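PDB 5WE0: protection of telomeres protein poz1 from Schizosaccharomyces pombe, which binds telomeric DNA and negatively regulates telomerase and telomere length. Local coordinates for residues A[146-151]-A[207-212]; A[139-144]-A[217-222]. One frame throughout, in Å; residues are numbered along the deposited sequence.

Contact 1: residues A[146-151]-A[207-212]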
ATOM      1  N   ALA A 146      -0.546   6.120  -8.811  1.00 30.08           N
ATOM      2  CA  ALA A 146      -0.410   7.532  -9.158  1.00 29.17           C
ATOM      3  C   ALA A 146      -1.151   8.417  -8.163  1.00 29.57           C
ATOM      4  O   ALA A 146      -0.682   9.511  -7.823  1.00 26.41           O
ATOM      5  CB  ALA A 146      -0.927   7.785 -10.572  1.00 21.84           C
ATOM      6  N   GLY A 147      -2.311   7.958  -7.685  1.00 26.09           N
ATOM      7  CA  GLY A 147      -3.039   8.728  -6.692  1.00 30.92           C
ATOM      8  C   GLY A 147      -2.285   8.869  -5.382  1.00 28.06           C
ATOM      9  O   GLY A 147      -2.274   9.938  -4.778  1.00 27.30           O
ATOM     10  N   ILE A 148      -1.673   7.779  -4.912  1.00 24.36           N
ATOM     11  CA  ILE A 148      -0.909   7.813  -3.672  1.00 23.44           C
ATOM     12  C   ILE A 148       0.265   8.782  -3.793  1.00 28.83           C
ATOM     13  O   ILE A 148       0.504   9.614  -2.895  1.00 24.48           O
ATOM     14  CB  ILE A 148      -0.440   6.391  -3.300  1.00 24.44           C
ATOM     15  CG1 ILE A 148      -1.642   5.490  -2.943  1.00 27.24           C
ATOM     16  CG2 ILE A 148       0.601   6.427  -2.182  1.00 21.14           C
ATOM     17  CD1 ILE A 148      -1.349   3.978  -2.984  1.00 23.08           C
ATOM     18  N   CYS A 149       1.021   8.684  -4.904  1.00 24.19           N
ATOM     19  CA  CYS A 149       2.177   9.567  -5.115  1.00 28.62           C
ATOM     20  C   CYS A 149       1.759  11.030  -5.203  1.00 26.75           C
ATOM     21  O   CYS A 149       2.450  11.915  -4.695  1.00 28.09           O
ATOM     22  CB  CYS A 149       2.912   9.193  -6.403  1.00 31.09           C
ATOM     23  SG  CYS A 149       3.584   7.540  -6.387  1.00 40.68           S
ATOM     24  N   ARG A 150       0.663  11.298  -5.894  1.00 26.68           N
ATOM     25  CA  ARG A 150       0.196  12.662  -6.043  1.00 30.88           C
ATOM     26  C   ARG A 150      -0.255  13.237  -4.699  1.00 33.46           C
ATOM     27  O   ARG A 150       0.049  14.396  -4.369  1.00 30.28           O
ATOM     28  CB  ARG A 150      -0.930  12.696  -7.064  1.00 32.88           C
ATOM     29  CG  ARG A 150      -1.308  14.095  -7.443  1.00 46.22           C
ATOM     30  CD  ARG A 150      -1.615  14.173  -8.920  1.00 54.39           C
ATOM     31  NE  ARG A 150      -3.054  14.333  -9.045  1.00 65.43           N
ATOM     32  CZ  ARG A 150      -3.692  14.604 -10.171  1.00 63.87           C
ATOM     33  NH1 ARG A 150      -5.010  14.751 -10.146  1.00 66.44           N
ATOM     34  NH2 ARG A 150      -3.013  14.728 -11.302  1.00 67.12           N
ATOM     35  N   TRP A 151      -0.971  12.443  -3.899  1.00 29.17           N
ATOM     36  CA  TRP A 151      -1.416  12.974  -2.613  1.00 32.07           C
ATOM     37  C   TRP A 151      -0.264  13.131  -1.628  1.00 29.18           C
ATOM     38  O   TRP A 151      -0.273  14.080  -0.830  1.00 27.44           O
ATOM     39  CB  TRP A 151      -2.534  12.103  -2.048  1.00 25.18           C
ATOM     40  CG  TRP A 151      -3.852  12.550  -2.645  1.00 31.96           C
ATOM     41  CD1 TRP A 151      -4.279  12.388  -3.949  1.00 29.92           C
ATOM     42  CD2 TRP A 151      -4.873  13.296  -1.982  1.00 27.41           C
ATOM     43  NE1 TRP A 151      -5.518  12.971  -4.120  1.00 31.05           N
ATOM     44  CE2 TRP A 151      -5.904  13.531  -2.926  1.00 32.31           C
ATOM     45  CE3 TRP A 151      -5.029  13.767  -0.678  1.00 31.50           C
ATOM     46  CZ2 TRP A 151      -7.070  14.208  -2.597  1.00 38.82           C
ATOM     47  CZ3 TRP A 151      -6.174  14.468  -0.357  1.00 38.88           C
ATOM     48  CH2 TRP A 151      -7.187  14.680  -1.310  1.00 43.13           C
ATOM     49  N   MET A 207      -9.638  15.612  -8.386  1.00 57.07           N
ATOM     50  CA  MET A 207      -9.201  14.234  -8.250  1.00 49.75           C
ATOM     51  C   MET A 207      -9.306  13.804  -6.786  1.00 44.01           C
ATOM     52  O   MET A 207      -8.283  13.565  -6.129  1.00 40.47           O
ATOM     53  CB  MET A 207      -7.771  14.097  -8.780  1.00 52.75           C
ATOM     54  CG  MET A 207      -7.472  12.680  -9.216  1.00 66.22           C
ATOM     55  SD  MET A 207      -8.156  12.240 -10.829  1.00 73.03           S
ATOM     56  CE  MET A 207      -9.786  11.637 -10.390  1.00 54.73           C
ATOM     57  N   PRO A 208     -10.522  13.703  -6.245  1.00 39.66           N
ATOM     58  CA  PRO A 208     -10.674  13.563  -4.790  1.00 37.63           C
ATOM     59  C   PRO A 208     -10.141  12.234  -4.299  1.00 34.62           C
ATOM     60  O   PRO A 208     -10.077  11.251  -5.041  1.00 33.71           O
ATOM     61  CB  PRO A 208     -12.189  13.676  -4.568  1.00 37.23           C
ATOM     62  CG  PRO A 208     -12.784  13.264  -5.876  1.00 41.52           C
ATOM     63  CD  PRO A 208     -11.824  13.759  -6.932  1.00 39.16           C
ATOM     64  N   TRP A 209      -9.746  12.211  -3.024  1.00 30.05           N
ATOM     65  CA  TRP A 209      -9.189  10.979  -2.490  1.00 30.11           C
ATOM     66  C   TRP A 209     -10.182   9.822  -2.559  1.00 32.19           C
ATOM     67  O   TRP A 209      -9.763   8.663  -2.671  1.00 31.26           O
ATOM     68  CB  TRP A 209      -8.700  11.160  -1.053  1.00 31.82           C
ATOM     69  CG  TRP A 209      -8.153   9.876  -0.576  1.00 30.69           C
ATOM     70  CD1 TRP A 209      -8.735   9.008   0.299  1.00 33.25           C
ATOM     71  CD2 TRP A 209      -6.952   9.243  -1.041  1.00 28.51           C
ATOM     72  NE1 TRP A 209      -7.953   7.874   0.434  1.00 34.07           N
ATOM     73  CE2 TRP A 209      -6.853   7.993  -0.377  1.00 32.78           C
ATOM     74  CE3 TRP A 209      -5.949   9.609  -1.944  1.00 26.61           C
ATOM     75  CZ2 TRP A 209      -5.777   7.112  -0.583  1.00 27.29           C
ATOM     76  CZ3 TRP A 209      -4.879   8.723  -2.153  1.00 26.51           C
ATOM     77  CH2 TRP A 209      -4.801   7.504  -1.464  1.00 25.44           C
ATOM     78  N   SER A 210     -11.490  10.106  -2.531  1.00 31.12           N
ATOM     79  CA  SER A 210     -12.473   9.024  -2.554  1.00 33.42           C
ATOM     80  C   SER A 210     -12.324   8.146  -3.799  1.00 30.97           C
ATOM     81  O   SER A 210     -12.620   6.952  -3.741  1.00 30.60           O
ATOM     82  CB  SER A 210     -13.895   9.576  -2.500  1.00 28.89           C
ATOM     83  OG  SER A 210     -14.121  10.420  -3.613  1.00 36.38           O
ATOM     84  N   LYS A 211     -11.911   8.728  -4.935  1.00 31.04           N
ATOM     85  CA  LYS A 211     -11.706   7.939  -6.143  1.00 32.23           C
ATOM     86  C   LYS A 211     -10.552   6.954  -5.969  1.00 30.69           C
ATOM     87  O   LYS A 211     -10.638   5.799  -6.405  1.00 31.64           O
ATOM     88  CB  LYS A 211     -11.435   8.830  -7.353  1.00 37.74           C
ATOM     89  CG  LYS A 211     -11.245   7.927  -8.583  1.00 47.46           C
ATOM     90  CD  LYS A 211     -10.632   8.523  -9.838  1.00 51.50           C
ATOM     91  CE  LYS A 211     -10.568   7.435 -10.958  1.00 53.40           C
ATOM     92  NZ  LYS A 211     -11.746   6.462 -11.017  1.00 45.67           N
ATOM     93  N   PHE A 212      -9.449   7.404  -5.359  1.00 31.38           N
ATOM     94  CA  PHE A 212      -8.304   6.522  -5.174  1.00 27.29           C
ATOM     95  C   PHE A 212      -8.546   5.519  -4.076  1.00 27.78           C
ATOM     96  O   PHE A 212      -8.024   4.407  -4.140  1.00 30.55           O
ATOM     97  CB  PHE A 212      -7.056   7.334  -4.895  1.00 29.71           C
ATOM     98  CG  PHE A 212      -6.717   8.235  -6.017  1.00 31.03           C
ATOM     99  CD1 PHE A 212      -6.367   7.699  -7.252  1.00 33.42           C
ATOM    100  CD2 PHE A 212      -6.808   9.601  -5.878  1.00 31.02           C
ATOM    101  CE1 PHE A 212      -6.087   8.516  -8.323  1.00 35.95           C
ATOM    102  CE2 PHE A 212      -6.521  10.432  -6.942  1.00 35.99           C
ATOM    103  CZ  PHE A 212      -6.156   9.887  -8.171  1.00 36.69           C
TER

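Contact 2: residues A[139-144]-A[217-222]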
ATOM      1  N   LYS A 139      -4.725  -1.836 -14.530  1.00 26.59           N
ATOM      2  CA  LYS A 139      -5.284  -0.490 -14.657  1.00 29.44           C
ATOM      3  C   LYS A 139      -5.557   0.109 -13.282  1.00 29.91           C
ATOM      4  O   LYS A 139      -5.214   1.265 -13.017  1.00 26.79           O
ATOM      5  CB  LYS A 139      -6.564  -0.539 -15.490  1.00 32.18           C
ATOM      6  CG  LYS A 139      -6.286  -0.525 -16.990  1.00 39.94           C
ATOM      7  CD  LYS A 139      -7.392  -1.205 -17.788  1.00 38.65           C
ATOM      8  CE  LYS A 139      -8.687  -0.448 -17.716  1.00 41.96           C
ATOM      9  NZ  LYS A 139      -9.799  -1.144 -18.419  1.00 47.32           N
ATOM     10  N   LEU A 140      -6.164  -0.682 -12.391  1.00 29.58           N
ATOM     11  CA  LEU A 140      -6.397  -0.241 -11.022  1.00 28.37           C
ATOM     12  C   LEU A 140      -5.087   0.049 -10.304  1.00 28.10           C
ATOM     13  O   LEU A 140      -4.986   1.038  -9.568  1.00 26.85           O
ATOM     14  CB  LEU A 140      -7.206  -1.302 -10.261  1.00 25.53           C
ATOM     15  CG  LEU A 140      -8.638  -1.493 -10.764  1.00 29.82           C
ATOM     16  CD1 LEU A 140      -9.260  -2.796 -10.239  1.00 29.48           C
ATOM     17  CD2 LEU A 140      -9.486  -0.278 -10.363  1.00 25.34           C
ATOM     18  N   TYR A 141      -4.080  -0.813 -10.484  1.00 23.71           N
ATOM     19  CA  TYR A 141      -2.803  -0.614  -9.802  1.00 22.73           C
ATOM     20  C   TYR A 141      -2.190   0.717 -10.183  1.00 28.58           C
ATOM     21  O   TYR A 141      -1.695   1.472  -9.330  1.00 25.70           O
ATOM     22  CB  TYR A 141      -1.835  -1.734 -10.145  1.00 24.86           C
ATOM     23  CG  TYR A 141      -0.434  -1.490  -9.650  1.00 26.96           C
ATOM     24  CD1 TYR A 141      -0.103  -1.774  -8.335  1.00 22.93           C
ATOM     25  CD2 TYR A 141       0.577  -1.014 -10.499  1.00 24.85           C
ATOM     26  CE1 TYR A 141       1.164  -1.569  -7.849  1.00 23.20           C
ATOM     27  CE2 TYR A 141       1.878  -0.818 -10.012  1.00 24.77           C
ATOM     28  CZ  TYR A 141       2.148  -1.096  -8.668  1.00 27.34           C
ATOM     29  OH  TYR A 141       3.400  -0.914  -8.106  1.00 28.37           O
ATOM     30  N   SER A 142      -2.138   0.968 -11.481  1.00 27.97           N
ATOM     31  CA  SER A 142      -1.515   2.170 -12.004  1.00 32.55           C
ATOM     32  C   SER A 142      -2.266   3.425 -11.544  1.00 26.15           C
ATOM     33  O   SER A 142      -1.648   4.429 -11.196  1.00 26.08           O
ATOM     34  CB  SER A 142      -1.438   2.028 -13.535  1.00 31.67           C
ATOM     35  OG  SER A 142      -1.299   3.275 -14.183  1.00 42.55           O
ATOM     36  N   CYS A 143      -3.598   3.378 -11.522  1.00 28.39           N
ATOM     37  CA  CYS A 143      -4.370   4.502 -11.003  1.00 29.02           C
ATOM     38  C   CYS A 143      -4.122   4.690  -9.503  1.00 29.77           C
ATOM     39  O   CYS A 143      -3.860   5.809  -9.046  1.00 30.04           O
ATOM     40  CB  CYS A 143      -5.859   4.303 -11.308  1.00 29.65           C
ATOM     41  SG  CYS A 143      -6.959   5.750 -10.868  1.00 35.13           S
ATOM     42  N   ALA A 144      -4.202   3.605  -8.720  1.00 27.98           N
ATOM     43  CA  ALA A 144      -3.971   3.702  -7.277  1.00 29.54           C
ATOM     44  C   ALA A 144      -2.582   4.244  -6.974  1.00 28.30           C
ATOM     45  O   ALA A 144      -2.419   5.104  -6.101  1.00 28.12           O
ATOM     46  CB  ALA A 144      -4.154   2.342  -6.608  1.00 22.94           C
ATOM     47  N   SER A 217      -9.060  -0.069  -3.116  1.00 26.17           N
ATOM     48  CA  SER A 217      -9.850  -1.178  -2.589  1.00 27.15           C
ATOM     49  C   SER A 217     -10.127  -2.220  -3.670  1.00 28.23           C
ATOM     50  O   SER A 217      -9.973  -3.424  -3.447  1.00 26.93           O
ATOM     51  CB  SER A 217     -11.170  -0.655  -2.035  1.00 26.05           C
ATOM     52  OG  SER A 217     -12.024  -1.764  -1.824  1.00 32.19           O
ATOM     53  N   ARG A 218     -10.558  -1.766  -4.852  1.00 27.76           N
ATOM     54  CA  ARG A 218     -10.842  -2.690  -5.940  1.00 25.69           C
ATOM     55  C   ARG A 218      -9.580  -3.383  -6.423  1.00 27.38           C
ATOM     56  O   ARG A 218      -9.637  -4.546  -6.833  1.00 29.48           O
ATOM     57  CB  ARG A 218     -11.551  -1.950  -7.075  1.00 28.77           C
ATOM     58  CG  ARG A 218     -13.025  -1.692  -6.750  1.00 24.70           C
ATOM     59  CD  ARG A 218     -13.734  -1.032  -7.899  1.00 27.16           C
ATOM     60  NE  ARG A 218     -13.455   0.394  -7.984  1.00 31.55           N
ATOM     61  CZ  ARG A 218     -13.325   1.040  -9.133  1.00 34.54           C
ATOM     62  NH1 ARG A 218     -13.446   0.368 -10.267  1.00 31.96           N
ATOM     63  NH2 ARG A 218     -13.082   2.340  -9.154  1.00 27.59           N
ATOM     64  N   TYR A 219      -8.437  -2.699  -6.378  1.00 28.38           N
ATOM     65  CA  TYR A 219      -7.187  -3.364  -6.720  1.00 24.56           C
ATOM     66  C   TYR A 219      -6.895  -4.508  -5.755  1.00 25.63           C
ATOM     67  O   TYR A 219      -6.454  -5.585  -6.167  1.00 26.42           O
ATOM     68  CB  TYR A 219      -6.013  -2.369  -6.727  1.00 21.18           C
ATOM     69  CG  TYR A 219      -4.724  -3.122  -6.898  1.00 23.86           C
ATOM     70  CD1 TYR A 219      -4.389  -3.702  -8.135  1.00 22.56           C
ATOM     71  CD2 TYR A 219      -3.882  -3.333  -5.819  1.00 23.37           C
ATOM     72  CE1 TYR A 219      -3.228  -4.444  -8.278  1.00 21.65           C
ATOM     73  CE2 TYR A 219      -2.725  -4.057  -5.943  1.00 20.89           C
ATOM     74  CZ  TYR A 219      -2.402  -4.619  -7.169  1.00 26.38           C
ATOM     75  OH  TYR A 219      -1.246  -5.359  -7.258  1.00 25.85           O
ATOM     76  N   ILE A 220      -7.076  -4.270  -4.458  1.00 25.94           N
ATOM     77  CA  ILE A 220      -6.785  -5.297  -3.461  1.00 26.55           C
ATOM     78  C   ILE A 220      -7.731  -6.480  -3.625  1.00 24.85           C
ATOM     79  O   ILE A 220      -7.318  -7.636  -3.529  1.00 28.34           O
ATOM     80  CB  ILE A 220      -6.853  -4.690  -2.043  1.00 26.58           C
ATOM     81  CG1 ILE A 220      -5.703  -3.670  -1.835  1.00 26.17           C
ATOM     82  CG2 ILE A 220      -6.810  -5.804  -0.977  1.00 23.64           C
ATOM     83  CD1 ILE A 220      -4.272  -4.288  -1.898  1.00 21.19           C
ATOM     84  N   GLN A 221      -9.017  -6.208  -3.863  1.00 28.97           N
ATOM     85  CA  GLN A 221     -10.003  -7.280  -4.000  1.00 29.12           C
ATOM     86  C   GLN A 221      -9.776  -8.078  -5.285  1.00 32.40           C
ATOM     87  O   GLN A 221      -9.911  -9.310  -5.298  1.00 33.34           O
ATOM     88  CB  GLN A 221     -11.420  -6.686  -3.970  1.00 29.37           C
ATOM     89  CG  GLN A 221     -11.846  -6.099  -2.591  1.00 37.60           C
ATOM     90  CD  GLN A 221     -11.725  -7.115  -1.428  1.00 40.43           C
ATOM     91  OE1 GLN A 221     -10.751  -7.096  -0.658  1.00 35.02           O
ATOM     92  NE2 GLN A 221     -12.717  -8.003  -1.307  1.00 43.46           N
ATOM     93  N   CYS A 222      -9.454  -7.378  -6.377  1.00 31.52           N
ATOM     94  CA  CYS A 222      -9.106  -8.027  -7.632  1.00 31.42           C
ATOM     95  C   CYS A 222      -7.910  -8.947  -7.450  1.00 28.29           C
ATOM     96  O   CYS A 222      -7.941 -10.121  -7.849  1.00 28.52           O
ATOM     97  CB  CYS A 222      -8.797  -6.961  -8.686  1.00 32.62           C
ATOM     98  SG  CYS A 222      -8.489  -7.599 -10.370  1.00 37.71           S
TER

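Contact 1: residues A[146-151]-A[207-212]
The indole of W151 takes W209 over one face and the carbonyl O of M207 at its edge, while the phenyl ring of F212 lies with one face against the backbone of G147. With W209 and F212, W151 forms an aromatic cluster that joins helix 130-157 to the early part of helix 209-230. W209 turns its six-membered edge to the five-membered ring of W151 in a T-shaped pair, the planes at 66°, and its CE3 comes 3.7 Å from CG of W151. With CG anti to the backbone N (chi1 180°), the indole of W209 is carried toward W151. The CB of W209 lies over the six-membered ring of W151 as a CH-pi contact, 3.9 Å from the ring centroid. One tryptophan thus covers both rings of the other. The rim of W209 also reaches helix 130-157, where CH2 meets CG1 of I148 at 4.0 Å. Above the centre of the F212 ring sits CA of G147, 3.4 Å from the centroid, a CH-pi contact close to the ring normal. The missing side chain of the glycine is what lets the phenyl ring rest on the helix backbone: a CB at this position would run into CD1 of F212. In the plane of the W151 indole, NE1 gives a weak hydrogen bond to O of M207, 3.5 Å long and bent to 147°. W91 extends the cluster by meeting the W209 ring edge-to-face, and F154 does the same with W151. R150 and M207 cross at about a right angle; NH2 of the arginine makes a weak hydrogen bond to the backbone of another protein's chain, whereas NH1, buried here without a polar partner, comes edge-on to M207, 3.1 Å from its CB.

Contact 2: residues A[139-144]-A[217-222]
Y141 and Y219 both place CG anti to the backbone N (chi1 172° in Y219), and the two side chains lie side by side, pointing the same way from facing helices. This is an antiparallel helix-helix contact between helix 130-157 and helix 209-230, with local axes 8.8 Å apart and N-to-C directions at 144°. The Y219 ring receives CD1 of Y141 over one face, and its CE1 is 3.6 Å from CB of Y141. The ring planes make an angle of 53°, so the tyrosines meet obliquely. Beside them CB of L140 lies at the edge of the Y219 ring, near its plane, and 3.9 Å from CB of Y219. L140 also sends its branches to R218: CD1 lies 3.8 Å from the carbonyl O of R218. The phenolic OH of Y219 is hydrogen-bonded to OE1 of E107, which ties the pair to helix 93-115. An alanine in place of Y219 would probably open a gap beside Y141 and leave E107 without its hydroxyl partner, although the contact through CB would remain. Outside the two segments, the guanidinium of R218 is held by an acidic side chain of another protein's chain, in a salt bridge from NH2, and by that chain's backbone, hydrogen-bonded to NH1. Over one face of the same guanidinium lies CD2 of L140, 4.0 Å from NH1.

Both contacts join the same two helices, 130-157 and 209-230, and their centres are about 12 Å apart. The segments follow one another as 139-144, 146-151, 207-212 and 217-222, so contact 1 is the inner pair and contact 2 the outer, as expected for helices that run in roughly opposite directions. They touch through C143, whose O is 3.6 Å from CE1 of F212 and whose SG is 4.0 Å from CE of K211. Residues of both contacts also meet the chain of another protein, so the paired helices of this helical telomere protein also form part of the surface on which that partner lies.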